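Local coordinates for protein methionine gamma-lyase (PDB 1PFF) that belongs to the PLP-dependent enzymes of Cys/Met metabolism and assembles from four chains, at residues A[227-231]-A[232-236]. Numbering follows the deposited sequence.
Sequences GLPDH and PGHEI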
loop_
_atom_site.group_PDB
_atom_site.type_symbol
_atom_site.label_atom_id
_atom_site.label_comp_id
_atom_site.label_asym_id
_atom_site.label_seq_id
_atom_site.Cartn_x
_atom_site.Cartn_y
_atom_site.Cartn_z
ATOM N N GLY A 227 -38.588 1.932 4.442
ATOM C CA GLY A 227 -39.051 2.294 5.771
ATOM C C GLY A 227 -40.341 3.099 5.846
ATOM O O GLY A 227 -40.894 3.276 6.931
ATOM N N LEU A 228 -40.815 3.601 4.715
ATOM C CA LEU A 228 -42.094 4.328 4.684
ATOM C C LEU A 228 -43.260 3.344 4.598
ATOM O O LEU A 228 -43.243 2.443 3.754
ATOM C CB LEU A 228 -42.154 5.314 3.514
ATOM C CG LEU A 228 -41.145 6.467 3.504
ATOM C CD1 LEU A 228 -41.301 7.259 2.220
ATOM C CD2 LEU A 228 -41.275 7.382 4.735
ATOM N N PRO A 229 -44.255 3.498 5.470
ATOM C CA PRO A 229 -45.463 2.661 5.406
ATOM C C PRO A 229 -46.185 2.731 4.051
ATOM O O PRO A 229 -46.878 1.781 3.711
ATOM C CB PRO A 229 -46.326 3.203 6.545
ATOM C CG PRO A 229 -45.311 3.794 7.516
ATOM C CD PRO A 229 -44.271 4.413 6.631
ATOM N N ASP A 230 -45.990 3.812 3.297
ATOM C CA ASP A 230 -46.541 3.965 1.942
ATOM C C ASP A 230 -45.802 3.187 0.849
ATOM O O ASP A 230 -46.295 3.096 -0.287
ATOM C CB ASP A 230 -46.546 5.443 1.538
ATOM C CG ASP A 230 -47.764 6.186 2.047
ATOM O OD1 ASP A 230 -48.687 5.546 2.593
ATOM O OD2 ASP A 230 -47.887 7.420 1.925
ATOM N N HIS A 231 -44.615 2.669 1.171
ATOM C CA HIS A 231 -43.854 1.815 0.256
ATOM C C HIS A 231 -44.479 0.411 0.266
ATOM O O HIS A 231 -44.647 -0.180 1.326
ATOM C CB HIS A 231 -42.383 1.769 0.707
ATOM C CG HIS A 231 -41.436 1.227 -0.316
ATOM N ND1 HIS A 231 -40.843 2.020 -1.274
ATOM C CD2 HIS A 231 -40.952 -0.023 -0.510
ATOM C CE1 HIS A 231 -40.043 1.280 -2.022
ATOM N NE2 HIS A 231 -40.088 0.039 -1.576
ATOM N N PRO A 232 -44.845 -0.120 -0.904
ATOM C CA PRO A 232 -45.545 -1.411 -0.977
ATOM C C PRO A 232 -44.807 -2.538 -0.275
ATOM O O PRO A 232 -45.468 -3.340 0.386
ATOM C CB PRO A 232 -45.620 -1.703 -2.486
ATOM C CG PRO A 232 -45.473 -0.427 -3.136
ATOM C CD PRO A 232 -44.627 0.461 -2.239
ATOM N N GLY A 233 -43.482 -2.591 -0.385
ATOM C CA GLY A 233 -42.743 -3.670 0.254
ATOM C C GLY A 233 -42.429 -3.451 1.737
ATOM O O GLY A 233 -41.634 -4.199 2.310
ATOM N N HIS A 234 -43.041 -2.438 2.350
ATOM C CA HIS A 234 -42.679 -2.049 3.718
ATOM C C HIS A 234 -42.826 -3.213 4.698
ATOM O O HIS A 234 -41.934 -3.464 5.505
ATOM C CB HIS A 234 -43.490 -0.839 4.202
ATOM C CG HIS A 234 -43.296 -0.534 5.657
ATOM N ND1 HIS A 234 -42.122 -0.011 6.152
ATOM C CD2 HIS A 234 -44.112 -0.713 6.726
ATOM C CE1 HIS A 234 -42.229 0.141 7.463
ATOM N NE2 HIS A 234 -43.429 -0.276 7.835
ATOM N N GLU A 235 -43.943 -3.929 4.622
ATOM C CA GLU A 235 -44.179 -5.045 5.537
ATOM C C GLU A 235 -43.213 -6.210 5.319
ATOM O O GLU A 235 -42.764 -6.841 6.275
ATOM C CB GLU A 235 -45.643 -5.483 5.484
ATOM C CG GLU A 235 -46.557 -4.369 5.989
ATOM C CD GLU A 235 -47.998 -4.504 5.543
ATOM O OE1 GLU A 235 -48.361 -5.552 4.953
ATOM O OE2 GLU A 235 -48.770 -3.554 5.802
ATOM N N ILE A 236 -42.856 -6.459 4.063
ATOM C CA ILE A 236 -41.834 -7.451 3.763
ATOM C C ILE A 236 -40.474 -6.994 4.287
ATOM O O ILE A 236 -39.747 -7.775 4.894
ATOM C CB ILE A 236 -41.755 -7.735 2.253
ATOM C CG1 ILE A 236 -43.016 -8.478 1.783
ATOM C CG2 ILE A 236 -40.512 -8.561 1.953
ATOM C CD1 ILE A 236 -43.168 -8.534 0.274
#
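His234, the first residue of helix 234-240, folds its imidazole back over the turn that precedes it, where CA of Pro229 sits above one face, 4.0 Å from the ring centroid and offset toward the rim, in a CH-pi contact. Its CB faces the turn, and with CG anti to the backbone N (chi1 172°) the ring reaches the Gly227 carbonyl, CE1 coming within 3.4 Å of Gly227 O. Two consecutive type I beta turns, Leu228 to His231 and His231 to His234, shape this approach to the helix. The N-H of His231 donates a hydrogen bond to Leu228 O (2.9 Å), and that of His234 donates one to His231 O (3.0 Å). The buried His231 ring packs against Val99, and Pro232 CD lies over one of its faces, 4.1 Å from the centroid. Buried His231 and Gly233, the latter at the N-cap, form the compact part; Pro229, Asp230 and Pro232 make up the solvent side, although Pro229 still lends its CA to the His234 ring. Both imidazoles find backbone acceptors nearby: NE2 of His231 bonds to Leu97 O, and ND1 of His234 to Pro226 O. These bonds imply protons on NE2 of His231 and ND1 of His234, the first ring tying the turns to the segment that carries Leu97, the second tying the first helical residue back to Pro226.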